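Local structure of oxidoreductase (Ralstonia eutropha, 3HJ9) at residues A73-S78 against D108-C113; I29-P34 against K63-L68; R83-P88 against G165-N170. The protein binds flavin mononucleotide at the interface of a homodimer and is probably an FMN-dependent oxidoreductase of the nitroreductase family. One frame throughout, in Å; residues are numbered along the deposited sequence.

Contact 1: A73-S78 against D108-C113; sequences AGVNRS and DPVHHC. With FMN (flavin mononucleotide), chain F.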
# COMPACT_ATOMS: atom_id res chain seq x y z
N ALA A 73 -9.96 2.40 5.36
CA ALA A 73 -9.69 2.38 6.82
C ALA A 73 -10.67 1.62 7.71
O ALA A 73 -10.52 1.69 8.92
CB ALA A 73 -9.67 3.85 7.29
N GLY A 74 -11.63 0.92 7.12
CA GLY A 74 -12.73 0.35 7.83
C GLY A 74 -12.41 -0.86 8.68
O GLY A 74 -11.36 -1.49 8.50
N VAL A 75 -13.34 -1.14 9.61
CA VAL A 75 -13.29 -2.35 10.44
C VAL A 75 -13.88 -3.49 9.60
O VAL A 75 -14.96 -3.36 9.07
CB VAL A 75 -14.08 -2.18 11.74
CG1 VAL A 75 -14.28 -3.54 12.50
CG2 VAL A 75 -13.38 -1.10 12.63
N ASN A 76 -13.14 -4.57 9.45
CA ASN A 76 -13.62 -5.76 8.70
C ASN A 76 -13.81 -6.97 9.59
O ASN A 76 -14.38 -7.95 9.13
CB ASN A 76 -12.73 -6.06 7.46
CG ASN A 76 -11.29 -6.47 7.79
OD1 ASN A 76 -10.87 -6.52 8.95
ND2 ASN A 76 -10.54 -6.77 6.76
N ARG A 77 -13.37 -6.88 10.85
CA ARG A 77 -13.56 -7.90 11.85
C ARG A 77 -14.01 -7.24 13.17
O ARG A 77 -13.23 -6.48 13.78
CB ARG A 77 -12.27 -8.69 12.04
CG ARG A 77 -11.94 -9.61 10.85
CD ARG A 77 -10.44 -9.88 10.79
NE ARG A 77 -9.74 -8.70 10.32
CZ ARG A 77 -8.42 -8.50 10.43
NH1 ARG A 77 -7.61 -9.37 11.05
NH2 ARG A 77 -7.92 -7.37 9.94
N SER A 78 -15.25 -7.50 13.58
CA SER A 78 -15.78 -6.92 14.83
C SER A 78 -14.94 -7.33 16.04
O SER A 78 -14.59 -6.47 16.86
CB SER A 78 -17.25 -7.31 15.08
OG SER A 78 -17.36 -8.67 15.39
N ASP A 108 -13.86 7.87 11.55
CA ASP A 108 -13.83 7.03 12.74
C ASP A 108 -14.25 5.63 12.25
O ASP A 108 -15.43 5.41 11.98
CB ASP A 108 -14.80 7.58 13.78
CG ASP A 108 -14.91 6.73 15.01
OD1 ASP A 108 -14.27 5.67 15.15
OD2 ASP A 108 -15.69 7.14 15.87
N PRO A 109 -13.30 4.67 12.16
CA PRO A 109 -13.66 3.31 11.69
C PRO A 109 -14.59 2.50 12.56
O PRO A 109 -15.45 1.82 12.03
CB PRO A 109 -12.32 2.61 11.61
CG PRO A 109 -11.35 3.70 11.41
CD PRO A 109 -11.83 4.78 12.30
N VAL A 110 -14.44 2.59 13.89
CA VAL A 110 -15.24 1.80 14.82
C VAL A 110 -16.74 2.15 14.72
O VAL A 110 -17.56 1.26 14.84
CB VAL A 110 -14.68 1.93 16.29
CG1 VAL A 110 -15.64 1.29 17.31
CG2 VAL A 110 -13.25 1.34 16.35
N HIS A 111 -17.05 3.43 14.48
CA HIS A 111 -18.43 3.92 14.35
C HIS A 111 -18.84 4.26 12.93
O HIS A 111 -19.99 4.66 12.71
CB HIS A 111 -18.66 5.12 15.28
CG HIS A 111 -18.41 4.82 16.72
ND1 HIS A 111 -19.33 4.17 17.50
CD2 HIS A 111 -17.33 5.03 17.50
CE1 HIS A 111 -18.84 4.02 18.72
NE2 HIS A 111 -17.63 4.53 18.74
N HIS A 112 -17.93 4.10 11.97
CA HIS A 112 -18.14 4.33 10.56
C HIS A 112 -18.86 5.66 10.32
O HIS A 112 -19.96 5.70 9.83
CB HIS A 112 -18.85 3.14 9.91
CG HIS A 112 -18.90 3.20 8.41
ND1 HIS A 112 -17.77 3.32 7.63
CD2 HIS A 112 -19.94 3.13 7.55
CE1 HIS A 112 -18.12 3.35 6.36
NE2 HIS A 112 -19.43 3.24 6.28
N CYS A 113 -18.23 6.72 10.79
CA CYS A 113 -18.75 8.06 10.59
C CYS A 113 -17.59 9.04 10.47
O CYS A 113 -16.45 8.69 10.77
CB CYS A 113 -19.66 8.44 11.75
SG CYS A 113 -18.77 8.54 13.26
N1 FMN F . 3.73 -8.69 11.55
C2 FMN F . 4.76 -9.47 12.02
O2 FMN F . 4.53 -10.56 12.53
N3 FMN F . 6.07 -9.04 11.89
C4 FMN F . 6.37 -7.82 11.35
O4 FMN F . 7.57 -7.49 11.23
C4A FMN F . 5.33 -7.01 10.89
N5 FMN F . 5.63 -5.79 10.29
C5A FMN F . 4.64 -4.98 9.77
C6 FMN F . 5.02 -3.75 9.19
C7 FMN F . 4.04 -2.91 8.65
C7M FMN F . 4.44 -1.62 8.01
C8 FMN F . 2.70 -3.28 8.71
C8M FMN F . 1.61 -2.41 8.16
C9 FMN F . 2.33 -4.49 9.29
C9A FMN F . 3.29 -5.38 9.85
N10 FMN F . 2.98 -6.63 10.46
C10 FMN F . 4.00 -7.44 10.98
C1' FMN F . 1.58 -7.13 10.53
C2' FMN F . 0.75 -6.46 11.59
O2' FMN F . 1.20 -6.95 12.83
C3' FMN F . -0.74 -6.75 11.38
O3' FMN F . -1.10 -6.12 10.19
C4' FMN F . -1.61 -6.32 12.59
O4' FMN F . -1.34 -7.21 13.62
C5' FMN F . -3.12 -6.39 12.40
O5' FMN F . -3.47 -7.66 11.90
P FMN F . -4.20 -7.73 10.47
O1P FMN F . -5.19 -6.63 10.21
O2P FMN F . -3.18 -7.59 9.34
O3P FMN F . -4.81 -9.11 10.44
O HOH W 1 -15.52 0.92 9.58
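Gly74 and Pro109 bring the two backbones closest, with their CA atoms 5.0 Å apart, where the chain leaving helix 62-73 for strand 75-77 passes the turn between strands 103-108 and 113-116. No hydrogen bond joins the segments directly; a water bridges them, accepting from Val75 N at 3.0 Å and donating to Pro109 O at 2.6 Å. Pro109 suits the turn because its ring restricts phi and presents an apolar surface; its CG rests 3.3 Å from Ala73 O. Val75 reaches the same proline with one methyl: chi1 of 168° puts CG1 anti to the backbone N and leaves CG2 anti to the carbonyl carbon, 3.6 Å from Pro109 O and 4.0 Å from Pro109 CB. The turn closes with a G1 beta bulge, His112 and Cys113 both facing Asp108, and His112 takes the positive phi of 46° at a position glycine commonly fills. Arg77 hydrogen-bonds the phosphate, from NH2 to FMN O1P at 2.8 Å and from NH1 to FMN O3P at 2.9 Å. Asn76 OD1 accepts from both NE and NH2 of Arg77, in the guanidinium plane, and restrains its rotation, while Asn76 ND2 bonds to Leu46 O and Arg49 O of the second subunit.

Contact 2: I29-P34 against K63-L68; sequences ITLPEP and KQLSEL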
# COMPACT_ATOMS: atom_id res chain seq x y z
N ILE A 29 -21.11 13.27 10.27
CA ILE A 29 -21.80 12.73 9.10
C ILE A 29 -21.83 11.20 9.31
O ILE A 29 -20.78 10.58 9.41
CB ILE A 29 -21.14 13.08 7.76
CG1 ILE A 29 -21.07 14.60 7.56
CG2 ILE A 29 -21.93 12.45 6.60
CD1 ILE A 29 -20.28 15.02 6.33
N THR A 30 -23.04 10.64 9.46
CA THR A 30 -23.21 9.19 9.61
C THR A 30 -23.18 8.60 8.20
O THR A 30 -23.73 9.18 7.26
CB THR A 30 -24.50 8.82 10.35
OG1 THR A 30 -25.60 9.48 9.72
CG2 THR A 30 -24.42 9.25 11.81
N LEU A 31 -22.53 7.47 8.06
CA LEU A 31 -22.37 6.80 6.77
C LEU A 31 -23.18 5.50 6.77
O LEU A 31 -23.26 4.82 7.80
CB LEU A 31 -20.89 6.47 6.57
CG LEU A 31 -19.92 7.65 6.56
CD1 LEU A 31 -18.51 7.14 6.69
CD2 LEU A 31 -20.08 8.50 5.27
N PRO A 32 -23.76 5.13 5.61
CA PRO A 32 -24.52 3.87 5.56
C PRO A 32 -23.60 2.66 5.62
O PRO A 32 -22.39 2.78 5.33
CB PRO A 32 -25.26 3.97 4.22
CG PRO A 32 -24.38 4.81 3.39
CD PRO A 32 -23.84 5.84 4.32
N GLU A 33 -24.15 1.52 6.02
CA GLU A 33 -23.36 0.29 6.12
C GLU A 33 -22.78 -0.09 4.77
O GLU A 33 -23.50 -0.07 3.80
CB GLU A 33 -24.18 -0.92 6.63
CG GLU A 33 -24.38 -0.92 8.11
CD GLU A 33 -24.84 -2.27 8.65
OE1 GLU A 33 -25.93 -2.74 8.21
OE2 GLU A 33 -24.10 -2.83 9.52
N PRO A 34 -21.49 -0.45 4.72
CA PRO A 34 -20.90 -0.85 3.44
C PRO A 34 -21.37 -2.25 2.95
O PRO A 34 -21.70 -3.10 3.79
CB PRO A 34 -19.39 -0.82 3.75
CG PRO A 34 -19.31 -1.18 5.18
CD PRO A 34 -20.53 -0.59 5.83
N LYS A 63 -23.27 6.66 -0.52
CA LYS A 63 -22.92 5.23 -0.60
C LYS A 63 -21.46 5.02 -1.01
O LYS A 63 -20.78 4.18 -0.45
CB LYS A 63 -23.84 4.48 -1.59
CG LYS A 63 -23.65 2.92 -1.66
CD LYS A 63 -24.60 2.29 -2.71
CE LYS A 63 -24.44 0.76 -2.87
NZ LYS A 63 -23.06 0.33 -3.24
N GLN A 64 -21.01 5.79 -2.00
CA GLN A 64 -19.64 5.70 -2.48
C GLN A 64 -18.66 6.29 -1.48
O GLN A 64 -17.61 5.69 -1.27
CB GLN A 64 -19.44 6.33 -3.86
CG GLN A 64 -20.00 5.49 -5.00
CD GLN A 64 -19.59 6.01 -6.37
OE1 GLN A 64 -19.15 7.17 -6.51
NE2 GLN A 64 -19.75 5.18 -7.40
N LEU A 65 -18.98 7.44 -0.88
CA LEU A 65 -18.09 7.98 0.17
C LEU A 65 -17.88 6.94 1.28
O LEU A 65 -16.76 6.71 1.73
CB LEU A 65 -18.66 9.26 0.75
CG LEU A 65 -17.86 10.02 1.81
CD1 LEU A 65 -16.44 10.37 1.32
CD2 LEU A 65 -18.68 11.28 2.22
N SER A 66 -18.97 6.29 1.67
CA SER A 66 -18.96 5.27 2.71
C SER A 66 -18.07 4.09 2.38
O SER A 66 -17.20 3.72 3.17
CB SER A 66 -20.38 4.77 2.97
OG SER A 66 -20.40 3.63 3.81
N GLU A 67 -18.29 3.50 1.21
CA GLU A 67 -17.52 2.34 0.76
C GLU A 67 -16.01 2.64 0.57
O GLU A 67 -15.18 1.83 0.93
CB GLU A 67 -18.16 1.70 -0.47
CG GLU A 67 -19.52 1.07 -0.17
CD GLU A 67 -20.19 0.45 -1.37
OE1 GLU A 67 -19.81 0.77 -2.51
OE2 GLU A 67 -21.10 -0.37 -1.15
N LEU A 68 -15.70 3.82 0.06
CA LEU A 68 -14.31 4.30 -0.13
C LEU A 68 -13.58 4.38 1.21
O LEU A 68 -12.44 3.84 1.36
CB LEU A 68 -14.33 5.72 -0.76
CG LEU A 68 -13.01 6.51 -0.85
CD1 LEU A 68 -12.01 5.77 -1.78
CD2 LEU A 68 -13.29 7.97 -1.29
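Where strand 28-30, outermost within this chain in the large antiparallel sheet, ends, Leu31, Pro32 and Pro34 run on as an extended segment across helix 62-73 and meet Leu65, Ser66 and Glu67. The centre of the contact is Ser66, whose OG donates to Pro32 O at 2.6 Å, the donor tilted 19° from the carbonyl plane. OG stands anti to the backbone N (chi1 170°), directed at the passing chain. A small residue suits this place: Ser66 CB packs 3.9 Å from Pro32 CD and leaves room for the backbone to come close, with the CA atoms of Leu31 and Ser66 5.5 Å apart. On one flank Leu31 CD2 meets Leu65 CD2 at 4.4 Å. On the other, Pro34 CB lies 4.4 Å from Glu67 CG, a methylene. The Glu67 carboxylate forms a salt bridge one turn back, Lys63 NZ approaching OE2 to 2.9 Å from above the carboxylate plane, and OE1 bonds to Tyr174 OH. His112 NE2 also bonds to Ser66 OG, with a weak bond to Pro32 O; the buried hydroxyl thus has both a carbonyl and an imidazole nitrogen as partners, which probably limits its rotation.

Contact 3: R83-P88 against G165-N170; sequences RTAPSP and GAMAEN. With FMN (flavin mononucleotide), chain F.
Ala85 turns its CB toward helix 156-177 and sets it against three helical residues: Met167 CG at 3.4 Å, Asn170 ND2 at 3.8 Å and Ala166 CB at 4.4 Å. The first is tighter than usual van der Waals contact, and a single methyl suits so close an approach. Met167 is selenomethionine in this crystal; its CG stands anti to the carbonyl carbon, beside the backbone N (chi1 -63°), which brings this methylene to the alanine.

Asn170 supplies the polar part. Its side chain and that of Thr84 cross obliquely, and ND2 gives a weak hydrogen bond to Thr84 O, 3.2 Å long with an N-H...O angle of 148°. Its stronger partner is Ala71 O, which also receives Thr84 OG1, so an amide with two N-H groups suits a place where several backbone carbonyls converge. Thr84 O accepts from Arg49 NE of the second subunit as well.

Ala166, one turn earlier, offers CB to Pro86 CD at 4.0 Å. CB of the same proline ring lies 3.2 Å from FMN O3', so Pro86 touches both helix and ribityl chain. Ser87 N then donates to the same O3' at 3.3 Å, and Pro88 CD approaches the C8M methyl of the flavin.

Helix 156-177 thus backs the flavin-binding loop that follows strand 82-83, while Met167 extends to Ile94 and Val96 of strand 94-100 and to Phe141 of strand 137-144, and Pro86 and Ala166 pack on Glu169 of the second subunit.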
# COMPACT_ATOMS: atom_id res chain seq x y z
N ARG A 83 -8.88 -4.26 10.74
CA ARG A 83 -9.12 -3.32 9.64
C ARG A 83 -8.89 -3.92 8.26
O ARG A 83 -8.32 -4.99 8.12
CB ARG A 83 -8.26 -2.07 9.85
CG ARG A 83 -8.32 -1.43 11.28
CD ARG A 83 -9.72 -0.97 11.67
NE ARG A 83 -9.87 -0.66 13.09
CZ ARG A 83 -9.58 0.50 13.68
NH1 ARG A 83 -9.06 1.54 13.01
NH2 ARG A 83 -9.81 0.61 14.98
N THR A 84 -9.36 -3.21 7.24
CA THR A 84 -9.21 -3.64 5.86
C THR A 84 -7.77 -3.59 5.39
O THR A 84 -7.46 -4.24 4.42
CB THR A 84 -10.07 -2.78 4.90
OG1 THR A 84 -9.75 -1.42 5.17
CG2 THR A 84 -11.60 -3.03 5.14
N ALA A 85 -6.90 -2.84 6.09
CA ALA A 85 -5.47 -2.68 5.77
C ALA A 85 -4.63 -3.02 7.01
O ALA A 85 -5.08 -2.82 8.16
CB ALA A 85 -5.18 -1.24 5.30
N PRO A 86 -3.42 -3.56 6.80
CA PRO A 86 -2.58 -3.89 7.94
C PRO A 86 -2.00 -2.65 8.64
O PRO A 86 -2.08 -1.51 8.13
CB PRO A 86 -1.47 -4.72 7.30
CG PRO A 86 -1.35 -4.10 5.91
CD PRO A 86 -2.73 -3.78 5.51
N SER A 87 -1.46 -2.87 9.81
CA SER A 87 -0.77 -1.82 10.58
C SER A 87 0.21 -2.45 11.56
O SER A 87 -0.13 -3.44 12.15
CB SER A 87 -1.78 -0.93 11.34
OG SER A 87 -2.43 -1.66 12.37
N PRO A 88 1.41 -1.84 11.76
CA PRO A 88 2.43 -2.40 12.66
C PRO A 88 1.90 -2.60 14.09
O PRO A 88 1.22 -1.72 14.62
CB PRO A 88 3.55 -1.34 12.62
CG PRO A 88 2.87 -0.12 12.30
CD PRO A 88 1.79 -0.48 11.33
N GLY A 165 0.31 3.60 2.36
CA GLY A 165 0.33 3.06 1.02
C GLY A 165 -0.70 1.96 0.78
O GLY A 165 -1.34 1.91 -0.26
N ALA A 166 -0.80 1.03 1.73
CA ALA A 166 -1.75 -0.08 1.69
C ALA A 166 -3.16 0.44 1.71
O ALA A 166 -3.99 -0.01 0.92
CB ALA A 166 -1.53 -1.00 2.85
N MSE A 167 -3.41 1.42 2.56
CA MSE A 167 -4.75 2.00 2.71
C MSE A 167 -5.12 2.78 1.46
O MSE A 167 -6.26 2.68 0.96
CB MSE A 167 -4.82 2.90 3.93
CG MSE A 167 -4.59 2.12 5.19
SE MSE A 167 -4.12 3.30 6.67
CE MSE A 167 -5.84 3.55 7.44
N ALA A 168 -4.15 3.53 0.95
CA ALA A 168 -4.34 4.26 -0.33
C ALA A 168 -4.53 3.25 -1.47
O ALA A 168 -5.26 3.55 -2.42
CB ALA A 168 -3.14 5.17 -0.63
N GLU A 169 -3.91 2.05 -1.37
CA GLU A 169 -4.09 1.04 -2.43
C GLU A 169 -5.50 0.45 -2.41
O GLU A 169 -6.10 0.23 -3.47
CB GLU A 169 -3.02 -0.06 -2.36
CG GLU A 169 -3.04 -1.03 -3.52
CD GLU A 169 -2.77 -0.41 -4.89
OE1 GLU A 169 -2.49 0.81 -4.98
OE2 GLU A 169 -2.82 -1.17 -5.90
N ASN A 170 -6.04 0.17 -1.22
CA ASN A 170 -7.42 -0.24 -1.09
C ASN A 170 -8.34 0.80 -1.76
O ASN A 170 -9.29 0.42 -2.44
CB ASN A 170 -7.86 -0.39 0.38
CG ASN A 170 -7.27 -1.61 1.06
OD1 ASN A 170 -6.60 -2.43 0.42
ND2 ASN A 170 -7.49 -1.72 2.38
N1 FMN F . 3.73 -8.69 11.55
C2 FMN F . 4.76 -9.47 12.02
O2 FMN F . 4.53 -10.56 12.53
N3 FMN F . 6.07 -9.04 11.89
C4 FMN F . 6.37 -7.82 11.35
O4 FMN F . 7.57 -7.49 11.23
C4A FMN F . 5.33 -7.01 10.89
N5 FMN F . 5.63 -5.79 10.29
C5A FMN F . 4.64 -4.98 9.77
C6 FMN F . 5.02 -3.75 9.19
C7 FMN F . 4.04 -2.91 8.65
C7M FMN F . 4.44 -1.62 8.01
C8 FMN F . 2.70 -3.28 8.71
C8M FMN F . 1.61 -2.41 8.16
C9 FMN F . 2.33 -4.49 9.29
C9A FMN F . 3.29 -5.38 9.85
N10 FMN F . 2.98 -6.63 10.46
C10 FMN F . 4.00 -7.44 10.98
C1' FMN F . 1.58 -7.13 10.53
C2' FMN F . 0.75 -6.46 11.59
O2' FMN F . 1.20 -6.95 12.83
C3' FMN F . -0.74 -6.75 11.38
O3' FMN F . -1.10 -6.12 10.19
C4' FMN F . -1.61 -6.32 12.59
O4' FMN F . -1.34 -7.21 13.62
C5' FMN F . -3.12 -6.39 12.40
O5' FMN F . -3.47 -7.66 11.90
P FMN F . -4.20 -7.73 10.47
O1P FMN F . -5.19 -6.63 10.21
O2P FMN F . -3.18 -7.59 9.34
O3P FMN F . -4.81 -9.11 10.44

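Contact 2 closes along the chain before the other two open, and helix 62-73, which it uses, leads directly into strand 75-77 of contact 1; His112 of contact 1 also reaches Ser66 of contact 2. Contacts 1 and 3 alternate in sequence and meet beside the pairing of 75-77 with 82-83, where Gly74 O and Thr84 N are probably hydrogen-bonded at 2.9 Å. The centres of contacts 1 and 2 are about 11 Å apart, those of 1 and 3 about 13 Å, and those of 2 and 3, which do not touch, about 18 Å. Contacts 1 and 3 both reach the same FMN, and all three touch the second subunit, which completes the flavin site.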